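Local coordinates for protein transcriptional regulator, SorC family (Enterococcus faecalis, PDB 2O0M) that probably binds DNA and a carbohydrate as a transcriptional regulator of the SorC family, at residues A[309-317]-A[329-339]. Residues are numbered along the deposited sequence; the frame is centred on the assembly and turned at random.
Sequences GKTKAKAIR and LITDEAAANEI. With PO4 (phosphate ion), chain C; PO4 (phosphate ion), chain B.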
ATOM      1  N   GLY A 309       6.384 -13.082   2.218  1.00 10.97           N
ATOM      2  CA  GLY A 309       6.707 -13.834   3.424  1.00 11.34           C
ATOM      3  C   GLY A 309       5.609 -14.836   3.735  1.00 11.81           C
ATOM      4  O   GLY A 309       4.425 -14.545   3.586  1.00 12.17           O
ATOM      5  N   LYS A 310       5.996 -16.032   4.168  1.00 11.65           N
ATOM      6  CA  LYS A 310       5.022 -16.997   4.644  1.00 11.71           C
ATOM      7  C   LYS A 310       4.140 -16.381   5.749  1.00 11.31           C
ATOM      8  O   LYS A 310       2.953 -16.694   5.858  1.00 11.80           O
ATOM      9  CB  LYS A 310       5.725 -18.259   5.155  1.00 11.94           C
ATOM     10  CG  LYS A 310       4.768 -19.320   5.650  1.00 12.87           C
ATOM     11  CD  LYS A 310       4.567 -19.277   7.149  1.00 15.29           C
ATOM     12  CE  LYS A 310       3.399 -20.160   7.537  1.00 15.69           C
ATOM     13  NZ  LYS A 310       3.092 -20.154   8.981  1.00 16.96           N
ATOM     14  N   THR A 311       4.712 -15.476   6.536  1.00 10.98           N
ATOM     15  CA  THR A 311       3.991 -14.884   7.663  1.00 10.85           C
ATOM     16  C   THR A 311       2.783 -14.053   7.221  1.00 10.80           C
ATOM     17  O   THR A 311       1.879 -13.813   8.015  1.00 10.95           O
ATOM     18  CB  THR A 311       4.908 -13.975   8.521  1.00 10.98           C
ATOM     19  OG1 THR A 311       5.446 -12.909   7.718  1.00 11.46           O
ATOM     20  CG2 THR A 311       6.044 -14.785   9.157  1.00 11.96           C
ATOM     21  N   LYS A 312       2.783 -13.622   5.963  1.00 10.89           N
ATOM     22  CA  LYS A 312       1.711 -12.773   5.426  1.00 10.80           C
ATOM     23  C   LYS A 312       0.672 -13.526   4.592  1.00 10.71           C
ATOM     24  O   LYS A 312      -0.282 -12.918   4.095  1.00  9.93           O
ATOM     25  CB  LYS A 312       2.308 -11.618   4.607  1.00 11.25           C
ATOM     26  CG  LYS A 312       2.811 -10.464   5.472  1.00 10.34           C
ATOM     27  CD  LYS A 312       2.919  -9.160   4.682  1.00 10.89           C
ATOM     28  CE  LYS A 312       3.454  -8.034   5.548  1.00 10.86           C
ATOM     29  NZ  LYS A 312       3.423  -6.735   4.830  1.00 10.52           N
ATOM     30  N   ALA A 313       0.821 -14.841   4.464  1.00 10.62           N
ATOM     31  CA  ALA A 313      -0.092 -15.619   3.628  1.00 10.93           C
ATOM     32  C   ALA A 313      -1.562 -15.408   4.019  1.00 10.78           C
ATOM     33  O   ALA A 313      -2.419 -15.218   3.165  1.00 11.06           O
ATOM     34  CB  ALA A 313       0.261 -17.092   3.687  1.00 11.38           C
ATOM     35  N   LYS A 314      -1.853 -15.455   5.311  1.00 11.29           N
ATOM     36  CA  LYS A 314      -3.230 -15.288   5.779  1.00 11.84           C
ATOM     37  C   LYS A 314      -3.760 -13.885   5.492  1.00 11.47           C
ATOM     38  O   LYS A 314      -4.886 -13.721   5.016  1.00 10.42           O
ATOM     39  CB  LYS A 314      -3.329 -15.591   7.272  1.00 12.38           C
ATOM     40  CG  LYS A 314      -3.148 -17.059   7.618  1.00 14.13           C
ATOM     41  CD  LYS A 314      -3.049 -17.256   9.112  1.00 15.14           C
ATOM     42  CE  LYS A 314      -3.393 -18.677   9.530  1.00 18.56           C
ATOM     43  NZ  LYS A 314      -2.689 -19.718   8.735  1.00 21.10           N
ATOM     44  N   ALA A 315      -2.935 -12.877   5.760  1.00 10.49           N
ATOM     45  CA  ALA A 315      -3.341 -11.483   5.529  1.00 10.80           C
ATOM     46  C   ALA A 315      -3.572 -11.234   4.040  1.00  9.96           C
ATOM     47  O   ALA A 315      -4.534 -10.565   3.649  1.00  9.68           O
ATOM     48  CB  ALA A 315      -2.293 -10.533   6.059  1.00 10.19           C
ATOM     49  N   ILE A 316      -2.670 -11.750   3.211  1.00 10.20           N
ATOM     50  CA  ILE A 316      -2.793 -11.619   1.754  1.00 10.87           C
ATOM     51  C   ILE A 316      -4.113 -12.229   1.264  1.00 11.12           C
ATOM     52  O   ILE A 316      -4.870 -11.596   0.530  1.00 11.78           O
ATOM     53  CB  ILE A 316      -1.593 -12.261   1.022  1.00 10.80           C
ATOM     54  CG1 ILE A 316      -0.324 -11.441   1.283  1.00  9.62           C
ATOM     55  CG2 ILE A 316      -1.851 -12.347  -0.476  1.00 10.91           C
ATOM     56  CD1 ILE A 316       0.970 -12.200   0.960  1.00 11.24           C
ATOM     57  N   ARG A 317      -4.402 -13.446   1.701  1.00 11.69           N
ATOM     58  CA  ARG A 317      -5.662 -14.104   1.332  1.00 12.31           C
ATOM     59  C   ARG A 317      -6.887 -13.270   1.727  1.00 12.01           C
ATOM     60  O   ARG A 317      -7.830 -13.132   0.956  1.00 12.67           O
ATOM     61  CB  ARG A 317      -5.758 -15.480   1.988  1.00 12.53           C
ATOM     62  CG  ARG A 317      -4.867 -16.522   1.355  1.00 14.05           C
ATOM     63  CD  ARG A 317      -4.708 -17.716   2.264  1.00 15.66           C
ATOM     64  NE  ARG A 317      -6.003 -18.259   2.675  1.00 18.32           N
ATOM     65  CZ  ARG A 317      -6.254 -18.790   3.870  1.00 19.37           C
ATOM     66  NH1 ARG A 317      -5.301 -18.879   4.796  1.00 19.56           N
ATOM     67  NH2 ARG A 317      -7.467 -19.248   4.150  1.00 20.38           N
ATOM     68  N   LEU A 329      -0.215  -8.253  -8.049  1.00 12.26           N
ATOM     69  CA  LEU A 329       0.331  -8.645  -6.750  1.00 12.23           C
ATOM     70  C   LEU A 329       1.800  -9.004  -6.922  1.00 11.46           C
ATOM     71  O   LEU A 329       2.128  -9.943  -7.650  1.00 12.41           O
ATOM     72  CB  LEU A 329      -0.430  -9.829  -6.156  1.00 11.97           C
ATOM     73  CG  LEU A 329       0.150 -10.430  -4.867  1.00 13.02           C
ATOM     74  CD1 LEU A 329       0.156  -9.418  -3.728  1.00 13.23           C
ATOM     75  CD2 LEU A 329      -0.613 -11.675  -4.460  1.00 13.24           C
ATOM     76  N   ILE A 330       2.671  -8.245  -6.266  1.00 10.98           N
ATOM     77  CA  ILE A 330       4.100  -8.573  -6.189  1.00 11.15           C
ATOM     78  C   ILE A 330       4.315  -9.276  -4.858  1.00 10.44           C
ATOM     79  O   ILE A 330       4.020  -8.725  -3.799  1.00 11.08           O
ATOM     80  CB  ILE A 330       5.000  -7.332  -6.252  1.00 11.24           C
ATOM     81  CG1 ILE A 330       4.746  -6.584  -7.565  1.00 11.71           C
ATOM     82  CG2 ILE A 330       6.470  -7.743  -6.097  1.00 11.29           C
ATOM     83  CD1 ILE A 330       5.429  -5.256  -7.681  1.00 11.53           C
ATOM     84  N   THR A 331       4.821 -10.498  -4.918  1.00 10.99           N
ATOM     85  CA  THR A 331       4.971 -11.309  -3.727  1.00 10.44           C
ATOM     86  C   THR A 331       6.206 -12.199  -3.874  1.00 10.47           C
ATOM     87  O   THR A 331       6.994 -12.044  -4.813  1.00 11.20           O
ATOM     88  CB  THR A 331       3.677 -12.131  -3.486  1.00 10.99           C
ATOM     89  OG1 THR A 331       3.692 -12.724  -2.179  1.00 10.64           O
ATOM     90  CG2 THR A 331       3.448 -13.188  -4.569  1.00 11.42           C
ATOM     91  N   ASP A 332       6.376 -13.119  -2.946  1.00 10.50           N
ATOM     92  CA  ASP A 332       7.517 -14.031  -3.033  1.00 10.74           C
ATOM     93  C   ASP A 332       7.096 -15.487  -2.966  1.00 11.85           C
ATOM     94  O   ASP A 332       5.927 -15.803  -2.757  1.00 11.66           O
ATOM     95  CB  ASP A 332       8.607 -13.680  -2.015  1.00 11.02           C
ATOM     96  CG  ASP A 332       8.125 -13.692  -0.578  1.00  9.94           C
ATOM     97  OD1 ASP A 332       7.089 -14.311  -0.279  1.00 12.58           O
ATOM     98  OD2 ASP A 332       8.817 -13.079   0.267  1.00 11.74           O
ATOM     99  N   GLU A 333       8.065 -16.366  -3.200  1.00 12.26           N
ATOM    100  CA  GLU A 333       7.822 -17.796  -3.207  1.00 13.59           C
ATOM    101  C   GLU A 333       7.288 -18.266  -1.867  1.00 12.47           C
ATOM    102  O   GLU A 333       6.432 -19.140  -1.810  1.00 13.23           O
ATOM    103  CB  GLU A 333       9.107 -18.572  -3.522  1.00 13.48           C
ATOM    104  CG  GLU A 333       9.541 -18.531  -4.976  1.00 15.94           C
ATOM    105  CD  GLU A 333      10.712 -19.481  -5.260  1.00 16.86           C
ATOM    106  OE1 GLU A 333      11.801 -19.283  -4.680  1.00 17.88           O
ATOM    107  OE2 GLU A 333      10.543 -20.429  -6.064  1.00 23.02           O
ATOM    108  N   ALA A 334       7.803 -17.703  -0.783  1.00 12.12           N
ATOM    109  CA  ALA A 334       7.399 -18.165   0.537  1.00 11.89           C
ATOM    110  C   ALA A 334       5.908 -17.917   0.766  1.00 12.43           C
ATOM    111  O   ALA A 334       5.191 -18.789   1.258  1.00 12.08           O
ATOM    112  CB  ALA A 334       8.231 -17.521   1.600  1.00 12.13           C
ATOM    113  N   ALA A 335       5.428 -16.746   0.367  1.00 12.00           N
ATOM    114  CA  ALA A 335       4.005 -16.442   0.503  1.00 12.62           C
ATOM    115  C   ALA A 335       3.158 -17.305  -0.432  1.00 12.64           C
ATOM    116  O   ALA A 335       2.162 -17.888  -0.011  1.00 13.27           O
ATOM    117  CB  ALA A 335       3.747 -14.969   0.241  1.00 12.21           C
ATOM    118  N   ALA A 336       3.571 -17.384  -1.691  1.00 13.21           N
ATOM    119  CA  ALA A 336       2.843 -18.136  -2.701  1.00 13.91           C
ATOM    120  C   ALA A 336       2.742 -19.621  -2.352  1.00 14.53           C
ATOM    121  O   ALA A 336       1.658 -20.194  -2.414  1.00 14.50           O
ATOM    122  CB  ALA A 336       3.494 -17.952  -4.069  1.00 13.69           C
ATOM    123  N   ASN A 337       3.865 -20.248  -2.008  1.00 15.37           N
ATOM    124  CA  ASN A 337       3.846 -21.668  -1.629  1.00 15.86           C
ATOM    125  C   ASN A 337       2.869 -21.930  -0.478  1.00 16.29           C
ATOM    126  O   ASN A 337       2.145 -22.920  -0.485  1.00 16.70           O
ATOM    127  CB  ASN A 337       5.243 -22.165  -1.234  1.00 16.58           C
ATOM    128  CG  ASN A 337       6.186 -22.304  -2.419  1.00 17.39           C
ATOM    129  OD1 ASN A 337       5.762 -22.449  -3.570  1.00 19.90           O
ATOM    130  ND2 ASN A 337       7.485 -22.279  -2.133  1.00 18.16           N
ATOM    131  N   GLU A 338       2.825 -21.025   0.496  1.00 16.22           N
ATOM    132  CA  GLU A 338       1.933 -21.184   1.642  1.00 16.33           C
ATOM    133  C   GLU A 338       0.469 -21.035   1.243  1.00 17.14           C
ATOM    134  O   GLU A 338      -0.384 -21.838   1.626  1.00 16.77           O
ATOM    135  CB  GLU A 338       2.291 -20.179   2.739  1.00 16.02           C
ATOM    136  CG  GLU A 338       1.390 -20.237   3.960  1.00 15.64           C
ATOM    137  CD  GLU A 338       1.526 -21.515   4.778  1.00 16.20           C
ATOM    138  OE1 GLU A 338       2.438 -22.345   4.519  1.00 14.96           O
ATOM    139  OE2 GLU A 338       0.715 -21.682   5.708  1.00 16.15           O
ATOM    140  N   ILE A 339       0.176 -20.009   0.458  1.00 17.09           N
ATOM    141  CA  ILE A 339      -1.183 -19.770  -0.008  1.00 17.46           C
ATOM    142  C   ILE A 339      -1.713 -20.939  -0.850  1.00 18.02           C
ATOM    143  O   ILE A 339      -2.875 -21.304  -0.729  1.00 17.63           O
ATOM    144  CB  ILE A 339      -1.259 -18.446  -0.809  1.00 17.36           C
ATOM    145  CG1 ILE A 339      -1.046 -17.249   0.133  1.00 16.10           C
ATOM    146  CG2 ILE A 339      -2.603 -18.317  -1.532  1.00 17.63           C
ATOM    147  CD1 ILE A 339      -0.689 -15.927  -0.560  1.00 16.23           C
TER
HETATM  148  P   PO4 C 402      -9.218 -18.079   1.076  1.00 43.98           P
HETATM  149  O1  PO4 C 402      -9.797 -18.687   2.329  1.00 46.76           O
HETATM  150  O2  PO4 C 402      -8.395 -19.058   0.281  1.00 48.56           O
HETATM  151  O3  PO4 C 402     -10.350 -17.566   0.227  1.00 46.44           O
HETATM  152  O4  PO4 C 402      -8.340 -16.922   1.458  1.00 48.29           O
HETATM  153  P   PO4 B 401       4.426  -3.949   6.854  1.00 17.36           P
HETATM  154  O1  PO4 B 401       3.675  -5.213   7.063  1.00 19.86           O
HETATM  155  O2  PO4 B 401       5.131  -3.911   5.549  1.00 17.99           O
HETATM  156  O3  PO4 B 401       3.511  -2.784   7.060  1.00 22.36           O
HETATM  157  O4  PO4 B 401       5.438  -3.810   7.950  1.00 21.83           O
HETATM  158  O   HOH W   1       0.812 -21.701   8.867  1.00 77.17           O
HETATM  159  O   HOH W   2      -0.677 -19.502   6.469  1.00 22.51           O
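The carboxylate of D332 accepts the backbone N-H of G309 on OD1: G309 N points almost straight at D332 OD1 (2.9 Å, 176°), arriving from the syn side 20° out of the carboxylate plane. The same OD1, nearly along its C-O axis, takes A335 N at 3.0 Å and so N-caps helix 333-339, while OD2 is held by S117. One oxygen thus ties the helix start to the turn at G309; CG of D332, lying between its backbone N and carbonyl carbon, swings the carboxylate back to the helix N-terminus. The R317 guanidinium turns its edge to a phosphate ion, probably from the crystallisation liquor: NE donates to O4 and NH2 to O1, and the phosphorus lies in its plane. The carboxylate of E338 is passed obliquely by K310, whose CE comes within 3.6 Å of E338 OE2. Their charges stay 4.3 Å apart (K310 NZ to E338 OE2), bridged by a water; a second water joins K314 to E338 OE2, which makes its salt bridge with K341. On the apolar side of the contact, A313 CB packs against E338 CG (3.4 Å) and I339 CG1, and I316 crosses I339 at about a right angle, I316 CG2 to I339 CD1 3.8 Å, with I316 CD1 reaching A335 CB. The axes of segments 313-317 and 333-339 cross at -72°, 9.6 Å apart at closest approach, where helix 313-320 of the beta-alpha-beta unit between parallel strands 302-306 and 328-332 packs against helix 333-339; I339 also touches M101 of helix 96-105.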